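PDB 3DHN: NAD-dependent epimerase/dehydratase from Bacteroides thetaiotaomicron, which probably binds NAD(P) through a Rossmann-type domain and may act as an oxidoreductase, although its substrate and reaction are not established. Local coordinates for residues V158-A163 and E213-G218; I10-F15 and A33-P38; K90-I95 and K139-F144; L21-N26 and Y197-I202. One frame throughout, in Å; residues are numbered along the deposited sequence.

Interaction 1. Residues V158-A163 and E213-G218; sequences VFFSPA and ERFTIG
Two parallel strands of the Rossmann-type sheet, 156-161 and 213-218, run side by side, their side chains alternating between its two faces. On one face Phe160 and Phe215 form an offset stack, ring planes 8° from parallel and centroids 4.0 Å apart. CG of Phe160 stands anti to its backbone N, whereas CG of Phe215 takes the crowded position between N and the carbonyl carbon (chi1 75°). Phe215 CZ thus lies over the centre of the Phe160 ring, and Phe160 CD1 over that of Phe215. Val158 CG1 meets the edge of the Phe215 ring, 3.4 Å from Phe215 CE1. Flat rings can stack across adjacent strands, and the branched valine fills in beside them; helix 194-206 packs on Phe160, and His210 stacks on Phe215. On the other face Phe159 and Arg214 lie alongside each other, Arg214 CG at the edge of the Phe159 ring. The arginine then bends at chi2 and chi3, so that NE reaches Asp180 in a salt bridge while NH1 gives a hydrogen bond to Ser161 OG, 2.9 Å away and in the guanidinium plane. Ser161 OG also bonds to Gly112 O. Backbone bonds from Phe159 N to Glu213 O, Phe215 N to Phe159 O and Ser161 N to Phe215 O fix the register. Thr216 OG1, anti to its own N, donates a 2.7 Å bond to Ser161 O from above the carbonyl plane.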
loop_
_atom_site.group_PDB
_atom_site.type_symbol
_atom_site.label_atom_id
_atom_site.label_comp_id
_atom_site.label_asym_id
_atom_site.label_seq_id
_atom_site.Cartn_x
_atom_site.Cartn_y
_atom_site.Cartn_z
ATOM N N VAL A 158 5.131 -3.972 -6.457
ATOM C CA VAL A 158 4.718 -2.621 -6.816
ATOM C C VAL A 158 4.552 -1.869 -5.498
ATOM O O VAL A 158 3.813 -2.307 -4.609
ATOM C CB VAL A 158 3.370 -2.615 -7.584
ATOM C CG1 VAL A 158 2.967 -1.193 -7.914
ATOM C CG2 VAL A 158 3.490 -3.412 -8.872
ATOM N N PHE A 159 5.266 -0.756 -5.362
ATOM C CA PHE A 159 5.213 0.085 -4.165
ATOM C C PHE A 159 4.389 1.311 -4.580
ATOM O O PHE A 159 4.815 2.086 -5.441
ATOM C CB PHE A 159 6.645 0.494 -3.779
ATOM C CG PHE A 159 6.769 1.167 -2.442
ATOM C CD1 PHE A 159 6.557 0.455 -1.260
ATOM C CD2 PHE A 159 7.196 2.494 -2.357
ATOM C CE1 PHE A 159 6.777 1.057 -0.006
ATOM C CE2 PHE A 159 7.417 3.108 -1.123
ATOM C CZ PHE A 159 7.210 2.386 0.062
ATOM N N PHE A 160 3.216 1.494 -3.978
ATOM C CA PHE A 160 2.347 2.614 -4.347
ATOM C C PHE A 160 2.420 3.786 -3.358
ATOM O O PHE A 160 1.798 3.767 -2.294
ATOM C CB PHE A 160 0.905 2.089 -4.491
ATOM C CG PHE A 160 -0.063 3.056 -5.145
ATOM C CD1 PHE A 160 0.389 4.149 -5.876
ATOM C CD2 PHE A 160 -1.444 2.845 -5.039
ATOM C CE1 PHE A 160 -0.516 5.027 -6.490
ATOM C CE2 PHE A 160 -2.355 3.710 -5.649
ATOM C CZ PHE A 160 -1.891 4.804 -6.377
ATOM N N SER A 161 3.202 4.798 -3.722
ATOM C CA SER A 161 3.382 5.995 -2.890
ATOM C C SER A 161 2.194 6.946 -2.986
ATOM O O SER A 161 1.945 7.527 -4.045
ATOM C CB SER A 161 4.635 6.777 -3.321
ATOM O OG SER A 161 5.850 6.127 -2.984
ATOM N N PRO A 162 1.445 7.128 -1.884
ATOM C CA PRO A 162 0.296 8.044 -1.907
ATOM C C PRO A 162 0.802 9.484 -1.909
ATOM O O PRO A 162 2.005 9.714 -1.800
ATOM C CB PRO A 162 -0.422 7.727 -0.597
ATOM C CG PRO A 162 0.721 7.323 0.316
ATOM C CD PRO A 162 1.542 6.434 -0.586
ATOM N N ALA A 163 -0.108 10.447 -2.022
ATOM C CA ALA A 163 0.258 11.863 -1.985
ATOM C C ALA A 163 0.666 12.198 -0.545
ATOM O O ALA A 163 0.298 11.479 0.384
ATOM C CB ALA A 163 -0.933 12.733 -2.407
ATOM N N GLU A 213 8.408 -1.896 -9.457
ATOM C CA GLU A 213 8.675 -0.465 -9.380
ATOM C C GLU A 213 7.670 0.292 -8.515
ATOM O O GLU A 213 6.661 -0.258 -8.058
ATOM C CB GLU A 213 8.685 0.140 -10.788
ATOM C CG GLU A 213 7.328 0.173 -11.481
ATOM C CD GLU A 213 7.450 0.383 -12.988
ATOM O OE1 GLU A 213 8.213 1.276 -13.404
ATOM O OE2 GLU A 213 6.781 -0.343 -13.753
ATOM N N ARG A 214 7.953 1.567 -8.302
ATOM C CA ARG A 214 7.080 2.425 -7.515
ATOM C C ARG A 214 6.351 3.388 -8.440
ATOM O O ARG A 214 6.879 3.764 -9.496
ATOM C CB ARG A 214 7.921 3.227 -6.506
ATOM C CG ARG A 214 7.149 4.256 -5.659
ATOM C CD ARG A 214 7.111 5.638 -6.316
ATOM N NE ARG A 214 8.424 6.280 -6.351
ATOM C CZ ARG A 214 9.055 6.793 -5.298
ATOM N NH1 ARG A 214 8.497 6.760 -4.094
ATOM N NH2 ARG A 214 10.265 7.325 -5.445
ATOM N N PHE A 215 5.121 3.749 -8.070
ATOM C CA PHE A 215 4.380 4.759 -8.812
ATOM C C PHE A 215 3.632 5.593 -7.779
ATOM O O PHE A 215 3.582 5.223 -6.594
ATOM C CB PHE A 215 3.462 4.167 -9.913
ATOM C CG PHE A 215 2.203 3.505 -9.420
ATOM C CD1 PHE A 215 2.238 2.264 -8.791
ATOM C CD2 PHE A 215 0.964 4.089 -9.678
ATOM C CE1 PHE A 215 1.054 1.614 -8.431
ATOM C CE2 PHE A 215 -0.217 3.449 -9.323
ATOM C CZ PHE A 215 -0.171 2.206 -8.699
ATOM N N THR A 216 3.083 6.733 -8.200
ATOM C CA THR A 216 2.415 7.617 -7.265
ATOM C C THR A 216 1.144 8.257 -7.816
ATOM O O THR A 216 0.798 8.087 -8.987
ATOM C CB THR A 216 3.413 8.708 -6.776
ATOM O OG1 THR A 216 2.835 9.460 -5.701
ATOM C CG2 THR A 216 3.783 9.645 -7.927
ATOM N N ILE A 217 0.460 9.011 -6.963
ATOM C CA ILE A 217 -0.807 9.620 -7.334
ATOM C C ILE A 217 -0.994 10.975 -6.653
ATOM O O ILE A 217 -0.342 11.269 -5.643
ATOM C CB ILE A 217 -1.971 8.668 -6.912
ATOM C CG1 ILE A 217 -3.312 9.181 -7.423
ATOM C CG2 ILE A 217 -2.017 8.544 -5.376
ATOM C CD1 ILE A 217 -4.461 8.192 -7.214
ATOM N N GLY A 218 -1.895 11.787 -7.200
ATOM C CA GLY A 218 -2.169 13.092 -6.617
ATOM C C GLY A 218 -3.195 13.877 -7.410
ATOM O O GLY A 218 -3.337 13.666 -8.611
#

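Interaction 2. Residues I10-F15 and A33-P38; sequences IGASGF and AVVRHP
Val34 O is the polar centre of this contact, receiving two successive backbone N-H groups. Gly11 N gives the stronger bond, 2.9 Å to Val34 O and nearly along the C=O axis; Ala12 N adds a weak one at 3.3 Å to the same Val34 O. Two neighbouring amides can converge on one oxygen because the chain turns sharply just past strand 6-10. Gly11 has a positive phi (82°), which glycine adopts readily, and Ala12 is the centre of an inverse gamma turn, closed by a weak bond from Ser13 N to Gly11 O. Further out, a water lies 2.8 Å from Ser13 OG and accepts a weak bond from Arg36 N, a tenuous bridge between the turn and the chain leaving strand 30-34. Ala12 directs its methyl at the neighbouring strand, with Ala12 CB 3.6 Å from Ala33 CB and 3.8 Å from Val35 CG1. Val35 CG1, anti to its carbonyl carbon, also lies against the Ala12 carbonyl, so one valine branch meets both the methyl and the backbone of the turn. Small alanines suit so close an approach. Ile10 and Val34, a parallel bridge pair, put their side chains on the same face of the sheet, where they touch loosely. The sequence around Gly11 and Gly14 matches the start of the glycine-rich turn of Rossmann domains, which probably lies against the dinucleotide as in relatives, here within the beta-alpha-beta unit formed by 6-10, 14-25 and 30-34. The chemistry implies that the turn is held to strand 30-34 mainly by backbone N-H groups meeting Val34 O, with small side chains allowing the closeness.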
loop_
_atom_site.group_PDB
_atom_site.type_symbol
_atom_site.label_atom_id
_atom_site.label_comp_id
_atom_site.label_asym_id
_atom_site.label_seq_id
_atom_site.Cartn_x
_atom_site.Cartn_y
_atom_site.Cartn_z
ATOM N N ILE A 10 -3.426 -7.936 3.607
ATOM C CA ILE A 10 -2.821 -7.902 4.936
ATOM C C ILE A 10 -2.947 -6.508 5.555
ATOM O O ILE A 10 -2.511 -5.504 4.971
ATOM C CB ILE A 10 -1.338 -8.317 4.873
ATOM C CG1 ILE A 10 -1.235 -9.779 4.412
ATOM C CG2 ILE A 10 -0.683 -8.143 6.238
ATOM C CD1 ILE A 10 0.182 -10.275 4.215
ATOM N N GLY A 11 -3.556 -6.455 6.735
ATOM C CA GLY A 11 -3.753 -5.190 7.411
ATOM C C GLY A 11 -4.985 -4.509 6.851
ATOM O O GLY A 11 -4.974 -3.307 6.559
ATOM N N ALA A 12 -6.052 -5.289 6.697
ATOM C CA ALA A 12 -7.311 -4.784 6.158
ATOM C C ALA A 12 -8.089 -3.954 7.170
ATOM O O ALA A 12 -9.294 -4.137 7.334
ATOM C CB ALA A 12 -8.173 -5.955 5.670
ATOM N N SER A 13 -7.398 -3.039 7.842
ATOM C CA SER A 13 -8.026 -2.177 8.838
ATOM C C SER A 13 -7.536 -0.736 8.679
ATOM O O SER A 13 -6.628 -0.472 7.892
ATOM C CB SER A 13 -7.695 -2.681 10.237
ATOM O OG SER A 13 -6.297 -2.682 10.427
ATOM N N GLY A 14 -8.135 0.186 9.430
ATOM C CA GLY A 14 -7.755 1.584 9.327
ATOM C C GLY A 14 -8.421 2.231 8.120
ATOM O O GLY A 14 -9.151 1.573 7.377
ATOM N N PHE A 15 -8.192 3.523 7.916
ATOM C CA PHE A 15 -8.795 4.193 6.771
ATOM C C PHE A 15 -8.392 3.508 5.449
ATOM O O PHE A 15 -9.248 3.136 4.641
ATOM C CB PHE A 15 -8.376 5.670 6.722
ATOM C CG PHE A 15 -8.970 6.519 7.816
ATOM C CD1 PHE A 15 -10.305 6.363 8.193
ATOM C CD2 PHE A 15 -8.206 7.502 8.445
ATOM C CE1 PHE A 15 -10.870 7.171 9.180
ATOM C CE2 PHE A 15 -8.760 8.319 9.433
ATOM C CZ PHE A 15 -10.096 8.153 9.800
ATOM N N ALA A 33 -9.138 -11.204 4.189
ATOM C CA ALA A 33 -8.641 -10.069 4.952
ATOM C C ALA A 33 -7.979 -10.543 6.231
ATOM O O ALA A 33 -8.552 -11.333 6.976
ATOM C CB ALA A 33 -9.788 -9.115 5.277
ATOM N N VAL A 34 -6.770 -10.054 6.482
ATOM C CA VAL A 34 -6.034 -10.428 7.683
ATOM C C VAL A 34 -5.914 -9.202 8.578
ATOM O O VAL A 34 -5.350 -8.180 8.174
ATOM C CB VAL A 34 -4.624 -10.944 7.337
ATOM C CG1 VAL A 34 -3.998 -11.586 8.558
ATOM C CG2 VAL A 34 -4.701 -11.939 6.187
ATOM N N VAL A 35 -6.441 -9.308 9.796
ATOM C CA VAL A 35 -6.420 -8.191 10.739
ATOM C C VAL A 35 -6.146 -8.652 12.165
ATOM O O VAL A 35 -6.222 -9.841 12.461
ATOM C CB VAL A 35 -7.775 -7.465 10.731
ATOM C CG1 VAL A 35 -8.044 -6.867 9.358
ATOM C CG2 VAL A 35 -8.893 -8.452 11.110
ATOM N N ARG A 36 -5.823 -7.710 13.046
ATOM C CA ARG A 36 -5.567 -8.045 14.445
ATOM C C ARG A 36 -6.863 -8.180 15.235
ATOM O O ARG A 36 -6.924 -8.948 16.193
ATOM C CB ARG A 36 -4.702 -6.981 15.129
ATOM C CG ARG A 36 -3.197 -7.226 15.047
ATOM C CD ARG A 36 -2.428 -6.209 15.890
ATOM N NE ARG A 36 -0.989 -6.266 15.645
ATOM C CZ ARG A 36 -0.092 -5.495 16.254
ATOM N NH1 ARG A 36 -0.484 -4.602 17.151
ATOM N NH2 ARG A 36 1.195 -5.610 15.956
ATOM N N HIS A 37 -7.891 -7.434 14.833
ATOM C CA HIS A 37 -9.179 -7.446 15.524
ATOM C C HIS A 37 -10.339 -7.700 14.560
ATOM O O HIS A 37 -10.952 -6.764 14.047
ATOM C CB HIS A 37 -9.389 -6.108 16.235
ATOM C CG HIS A 37 -8.310 -5.765 17.212
ATOM N ND1 HIS A 37 -8.234 -6.329 18.467
ATOM C CD2 HIS A 37 -7.258 -4.916 17.118
ATOM C CE1 HIS A 37 -7.187 -5.837 19.107
ATOM N NE2 HIS A 37 -6.579 -4.977 18.310
ATOM N N PRO A 38 -10.662 -8.980 14.313
ATOM C CA PRO A 38 -11.747 -9.376 13.409
ATOM C C PRO A 38 -13.094 -8.776 13.809
ATOM O O PRO A 38 -13.937 -8.474 12.958
ATOM C CB PRO A 38 -11.744 -10.899 13.513
ATOM C CG PRO A 38 -10.317 -11.220 13.859
ATOM C CD PRO A 38 -9.988 -10.165 14.875
HETATM O O HOH W 1 -4.879 -5.002 11.279
#

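Interaction 3. Residues K90-I95 and K139-F144; sequences KVYLTI and KALGEF
Helix segments 90-95 and 139-144 run in roughly the same direction, inclined at 41°, with their axes 10.5 Å apart at closest approach, a spacing bridged by large side chains. Tyr92 and Phe144 do most of the work. Phe144 holds CG anti to its backbone N (chi1 179°) and extends toward the other helix, bringing one face of its ring against Tyr92 CB. That CB lies over the centre of the Phe144 ring, 3.5 Å from the centroid, a CH-pi contact almost on the ring normal. The two rings themselves meet obliquely, their planes 43° apart. Leu93 comes to the edge of the same phenylalanine, Leu93 CG lying 3.9 Å from Phe144 CE1 and in the ring plane. Both helices belong to the Rossmann-type alpha/beta domain and pack on its sheet, where Met109 of strand 106-110 touches Tyr92, Leu141 and Phe144. An aromatic ring suits each of the two central positions because it is long enough to span the gap and flat enough to pack closely. At the far end of the tyrosine, Leu141 crosses at about a right angle, and its CD1 branch sits 3.9 Å from both Tyr92 CZ and Tyr92 OH.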
loop_
_atom_site.group_PDB
_atom_site.type_symbol
_atom_site.label_atom_id
_atom_site.label_comp_id
_atom_site.label_asym_id
_atom_site.label_seq_id
_atom_site.Cartn_x
_atom_site.Cartn_y
_atom_site.Cartn_z
ATOM N N LYS A 90 12.169 -4.563 9.949
ATOM C CA LYS A 90 12.254 -6.009 10.079
ATOM C C LYS A 90 10.935 -6.684 9.727
ATOM O O LYS A 90 10.930 -7.749 9.110
ATOM C CB LYS A 90 12.676 -6.380 11.506
ATOM N N VAL A 91 9.824 -6.067 10.114
ATOM C CA VAL A 91 8.508 -6.632 9.826
ATOM C C VAL A 91 8.130 -6.493 8.352
ATOM O O VAL A 91 7.476 -7.381 7.796
ATOM C CB VAL A 91 7.411 -5.978 10.688
ATOM C CG1 VAL A 91 6.048 -6.460 10.238
ATOM C CG2 VAL A 91 7.628 -6.329 12.155
ATOM N N TYR A 92 8.523 -5.380 7.729
ATOM C CA TYR A 92 8.228 -5.170 6.313
ATOM C C TYR A 92 8.871 -6.300 5.514
ATOM O O TYR A 92 8.299 -6.795 4.543
ATOM C CB TYR A 92 8.781 -3.825 5.812
ATOM C CG TYR A 92 8.043 -2.591 6.301
ATOM C CD1 TYR A 92 6.652 -2.567 6.376
ATOM C CD2 TYR A 92 8.742 -1.424 6.642
ATOM C CE1 TYR A 92 5.970 -1.423 6.776
ATOM C CE2 TYR A 92 8.071 -0.274 7.044
ATOM C CZ TYR A 92 6.683 -0.280 7.108
ATOM O OH TYR A 92 6.006 0.850 7.517
ATOM N N LEU A 93 10.068 -6.704 5.940
ATOM C CA LEU A 93 10.812 -7.776 5.281
ATOM C C LEU A 93 10.153 -9.139 5.442
ATOM O O LEU A 93 10.030 -9.894 4.477
ATOM C CB LEU A 93 12.240 -7.862 5.825
ATOM C CG LEU A 93 13.383 -7.380 4.926
ATOM C CD1 LEU A 93 14.717 -7.778 5.560
ATOM C CD2 LEU A 93 13.265 -7.997 3.537
ATOM N N THR A 94 9.752 -9.456 6.670
ATOM C CA THR A 94 9.106 -10.734 6.967
ATOM C C THR A 94 7.872 -10.948 6.096
ATOM O O THR A 94 7.591 -12.061 5.663
ATOM C CB THR A 94 8.683 -10.817 8.454
ATOM O OG1 THR A 94 9.844 -10.710 9.288
ATOM C CG2 THR A 94 7.984 -12.140 8.742
ATOM N N ILE A 95 7.138 -9.872 5.840
ATOM C CA ILE A 95 5.938 -9.957 5.018
ATOM C C ILE A 95 6.227 -10.343 3.570
ATOM O O ILE A 95 5.644 -11.300 3.053
ATOM C CB ILE A 95 5.156 -8.621 5.041
ATOM C CG1 ILE A 95 4.578 -8.394 6.442
ATOM C CG2 ILE A 95 4.037 -8.646 4.005
ATOM C CD1 ILE A 95 3.950 -7.014 6.648
ATOM N N LYS A 139 10.674 7.755 7.605
ATOM C CA LYS A 139 12.020 7.365 7.209
ATOM C C LYS A 139 12.182 5.859 7.030
ATOM O O LYS A 139 12.852 5.398 6.096
ATOM C CB LYS A 139 13.042 7.845 8.240
ATOM C CG LYS A 139 13.310 9.350 8.242
ATOM C CD LYS A 139 14.818 9.612 8.317
ATOM C CE LYS A 139 15.149 11.063 8.646
ATOM N NZ LYS A 139 15.403 11.261 10.106
ATOM N N ALA A 140 11.569 5.099 7.936
ATOM C CA ALA A 140 11.652 3.645 7.914
ATOM C C ALA A 140 10.969 3.058 6.685
ATOM O O ALA A 140 11.473 2.111 6.074
ATOM C CB ALA A 140 11.027 3.070 9.187
ATOM N N LEU A 141 9.824 3.621 6.322
ATOM C CA LEU A 141 9.101 3.127 5.159
ATOM C C LEU A 141 9.881 3.478 3.895
ATOM O O LEU A 141 9.988 2.672 2.970
ATOM C CB LEU A 141 7.705 3.741 5.113
ATOM C CG LEU A 141 6.787 3.282 3.982
ATOM C CD1 LEU A 141 6.840 1.770 3.817
ATOM C CD2 LEU A 141 5.369 3.742 4.304
ATOM N N GLY A 142 10.449 4.677 3.871
ATOM C CA GLY A 142 11.214 5.099 2.711
ATOM C C GLY A 142 12.486 4.294 2.556
ATOM O O GLY A 142 12.918 4.007 1.437
ATOM N N GLU A 143 13.079 3.920 3.688
ATOM C CA GLU A 143 14.318 3.153 3.686
ATOM C C GLU A 143 14.096 1.716 3.229
ATOM O O GLU A 143 14.969 1.111 2.604
ATOM C CB GLU A 143 14.953 3.161 5.078
ATOM C CG GLU A 143 16.430 3.513 5.055
ATOM C CD GLU A 143 16.672 5.007 4.893
ATOM O OE1 GLU A 143 16.824 5.703 5.924
ATOM O OE2 GLU A 143 16.699 5.488 3.739
ATOM N N PHE A 144 12.932 1.161 3.541
ATOM C CA PHE A 144 12.637 -0.202 3.120
ATOM C C PHE A 144 12.623 -0.291 1.596
ATOM O O PHE A 144 13.222 -1.188 1.017
ATOM C CB PHE A 144 11.281 -0.660 3.655
ATOM C CG PHE A 144 10.920 -2.051 3.235
ATOM C CD1 PHE A 144 11.657 -3.140 3.699
ATOM C CD2 PHE A 144 9.877 -2.274 2.346
ATOM C CE1 PHE A 144 11.361 -4.431 3.277
ATOM C CE2 PHE A 144 9.574 -3.566 1.915
ATOM C CZ PHE A 144 10.319 -4.644 2.381
#

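Interaction 4. Residues L21-N26 and Y197-I202; sequences LNEALN and YAAAMI
Glu23 sends CG anti to its backbone N and then bends at chi2 (74°), which turns the carboxylate along the surface of the opposite helix. Ile202 has CG1 anti to its carbonyl carbon and bends at chi2 (-50°), which places CD1 by Ala24; the Glu23 and Ile202 side chains slide past each other in opposite directions. Their closest meeting is between aliphatic carbons, Glu23 CG lying 3.5 Å from Ile202 CG1. Beyond the bend, Glu23 CD lies over the backbone of Ala199, 3.7 Å from Ala199 CA, with Glu23 OE2 4.0 Å from Ala199 CB. Alanine suits this position, its short side chain letting the carboxylate come so near. The charge is met from outside the two segments: Glu23 OE2 forms a salt bridge with Arg27 and OE1 another with Arg171, and Arg27 also bonds to Ala199 O. Two arginines would be expected to keep this buried carboxylate ionised. Ile202 CD1 lies 4.0 Å from Ala24 CB, so the branched side chain touches the apolar part of the glutamate and the neighbouring methyl together. Small residues here, Ala24, Ala198 and Ala199, let the helix axes approach to 9.2 Å, crossing at -46°. Such oblique crossing is usual for helices sharing one face of a parallel alpha/beta sheet, as in this Rossmann-type fold, where it joins helix 14-25 to the late helix 194-206.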
loop_
_atom_site.group_PDB
_atom_site.type_symbol
_atom_site.label_atom_id
_atom_site.label_comp_id
_atom_site.label_asym_id
_atom_site.label_seq_id
_atom_site.Cartn_x
_atom_site.Cartn_y
_atom_site.Cartn_z
ATOM N N LEU A 21 -10.366 -2.913 1.188
ATOM C CA LEU A 21 -11.230 -4.063 1.406
ATOM C C LEU A 21 -12.561 -3.921 0.671
ATOM O O LEU A 21 -12.975 -4.822 -0.056
ATOM C CB LEU A 21 -11.471 -4.247 2.908
ATOM C CG LEU A 21 -12.283 -5.460 3.370
ATOM C CD1 LEU A 21 -11.703 -6.735 2.776
ATOM C CD2 LEU A 21 -12.259 -5.522 4.896
ATOM N N ASN A 22 -13.217 -2.781 0.856
ATOM C CA ASN A 22 -14.504 -2.508 0.219
ATOM C C ASN A 22 -14.398 -2.355 -1.300
ATOM O O ASN A 22 -15.253 -2.858 -2.045
ATOM C CB ASN A 22 -15.126 -1.249 0.831
ATOM C CG ASN A 22 -15.500 -1.439 2.292
ATOM O OD1 ASN A 22 -15.104 -0.659 3.163
ATOM N ND2 ASN A 22 -16.268 -2.484 2.569
ATOM N N GLU A 23 -13.359 -1.664 -1.762
ATOM C CA GLU A 23 -13.154 -1.461 -3.193
ATOM C C GLU A 23 -12.932 -2.782 -3.936
ATOM O O GLU A 23 -13.411 -2.959 -5.054
ATOM C CB GLU A 23 -11.963 -0.532 -3.423
ATOM C CG GLU A 23 -11.590 -0.296 -4.880
ATOM C CD GLU A 23 -12.551 0.618 -5.610
ATOM O OE1 GLU A 23 -13.199 1.455 -4.950
ATOM O OE2 GLU A 23 -12.644 0.522 -6.854
ATOM N N ALA A 24 -12.206 -3.709 -3.317
ATOM C CA ALA A 24 -11.935 -5.000 -3.948
ATOM C C ALA A 24 -13.174 -5.900 -4.004
ATOM O O ALA A 24 -13.410 -6.584 -5.005
ATOM C CB ALA A 24 -10.814 -5.710 -3.213
ATOM N N LEU A 25 -13.959 -5.918 -2.932
ATOM C CA LEU A 25 -15.159 -6.749 -2.913
ATOM C C LEU A 25 -16.180 -6.211 -3.913
ATOM O O LEU A 25 -16.813 -6.979 -4.637
ATOM C CB LEU A 25 -15.768 -6.780 -1.508
ATOM C CG LEU A 25 -14.912 -7.461 -0.436
ATOM C CD1 LEU A 25 -15.457 -7.123 0.944
ATOM C CD2 LEU A 25 -14.903 -8.977 -0.666
ATOM N N ASN A 26 -16.323 -4.889 -3.959
ATOM C CA ASN A 26 -17.268 -4.249 -4.870
ATOM C C ASN A 26 -16.960 -4.537 -6.337
ATOM O O ASN A 26 -17.814 -4.358 -7.208
ATOM C CB ASN A 26 -17.272 -2.726 -4.663
ATOM C CG ASN A 26 -17.987 -2.300 -3.391
ATOM O OD1 ASN A 26 -18.072 -1.108 -3.086
ATOM N ND2 ASN A 26 -18.508 -3.266 -2.645
ATOM N N TYR A 197 -7.330 6.630 -3.729
ATOM C CA TYR A 197 -6.080 5.875 -3.667
ATOM C C TYR A 197 -6.393 4.379 -3.764
ATOM O O TYR A 197 -5.671 3.616 -4.417
ATOM C CB TYR A 197 -5.330 6.181 -2.360
ATOM C CG TYR A 197 -4.132 5.290 -2.113
ATOM C CD1 TYR A 197 -4.280 4.020 -1.547
ATOM C CD2 TYR A 197 -2.850 5.710 -2.471
ATOM C CE1 TYR A 197 -3.170 3.187 -1.346
ATOM C CE2 TYR A 197 -1.740 4.897 -2.278
ATOM C CZ TYR A 197 -1.902 3.637 -1.711
ATOM O OH TYR A 197 -0.792 2.843 -1.498
ATOM N N ALA A 198 -7.474 3.953 -3.120
ATOM C CA ALA A 198 -7.856 2.544 -3.158
ATOM C C ALA A 198 -8.324 2.141 -4.552
ATOM O O ALA A 198 -7.988 1.057 -5.042
ATOM C CB ALA A 198 -8.959 2.267 -2.140
ATOM N N ALA A 199 -9.109 3.006 -5.186
ATOM C CA ALA A 199 -9.615 2.717 -6.520
ATOM C C ALA A 199 -8.461 2.491 -7.481
ATOM O O ALA A 199 -8.521 1.604 -8.338
ATOM C CB ALA A 199 -10.488 3.859 -7.019
ATOM N N ALA A 200 -7.409 3.295 -7.336
ATOM C CA ALA A 200 -6.238 3.178 -8.198
ATOM C C ALA A 200 -5.475 1.876 -7.931
ATOM O O ALA A 200 -5.025 1.204 -8.867
ATOM C CB ALA A 200 -5.327 4.374 -7.999
HETATM N N MSE A 201 -5.337 1.519 -6.657
HETATM C CA MSE A 201 -4.642 0.292 -6.274
HETATM C C MSE A 201 -5.327 -0.943 -6.862
HETATM O O MSE A 201 -4.659 -1.848 -7.357
HETATM C CB MSE A 201 -4.576 0.167 -4.748
HETATM C CG MSE A 201 -3.881 -1.091 -4.254
HETATM SE SE MSE A 201 -1.970 -1.149 -4.638
HETATM C CE MSE A 201 -1.294 -0.865 -2.835
ATOM N N ILE A 202 -6.653 -1.002 -6.795
ATOM C CA ILE A 202 -7.353 -2.155 -7.358
ATOM C C ILE A 202 -7.291 -2.139 -8.890
ATOM O O ILE A 202 -7.340 -3.188 -9.524
ATOM C CB ILE A 202 -8.814 -2.242 -6.862
ATOM C CG1 ILE A 202 -8.826 -2.336 -5.332
ATOM C CG2 ILE A 202 -9.487 -3.516 -7.416
ATOM C CD1 ILE A 202 -7.888 -3.416 -4.776
#

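How the interactions relate
From the N terminus, interaction 2 closes first, a short loop within the opening beta-alpha-beta unit. Before it closes, helix 14-25 has already begun interaction 4, whose partner lies far along the chain, so these two cross; they touch where Ala33 meets Leu21. Interaction 3 opens and closes wholly inside that long span and touches interaction 2 through Ile95 and Ile10. Interaction 1 then opens; interaction 4 closes on helix 194-206, and interaction 1 closes last, so these also cross. Interaction 1 meets interaction 4 where Tyr197 OH probably bonds to Phe160 O, and interaction 3 at Phe159 and Leu141. Interactions 1 and 2 join neighbouring strands of one sheet; 3 and 4 pair helices packed on it.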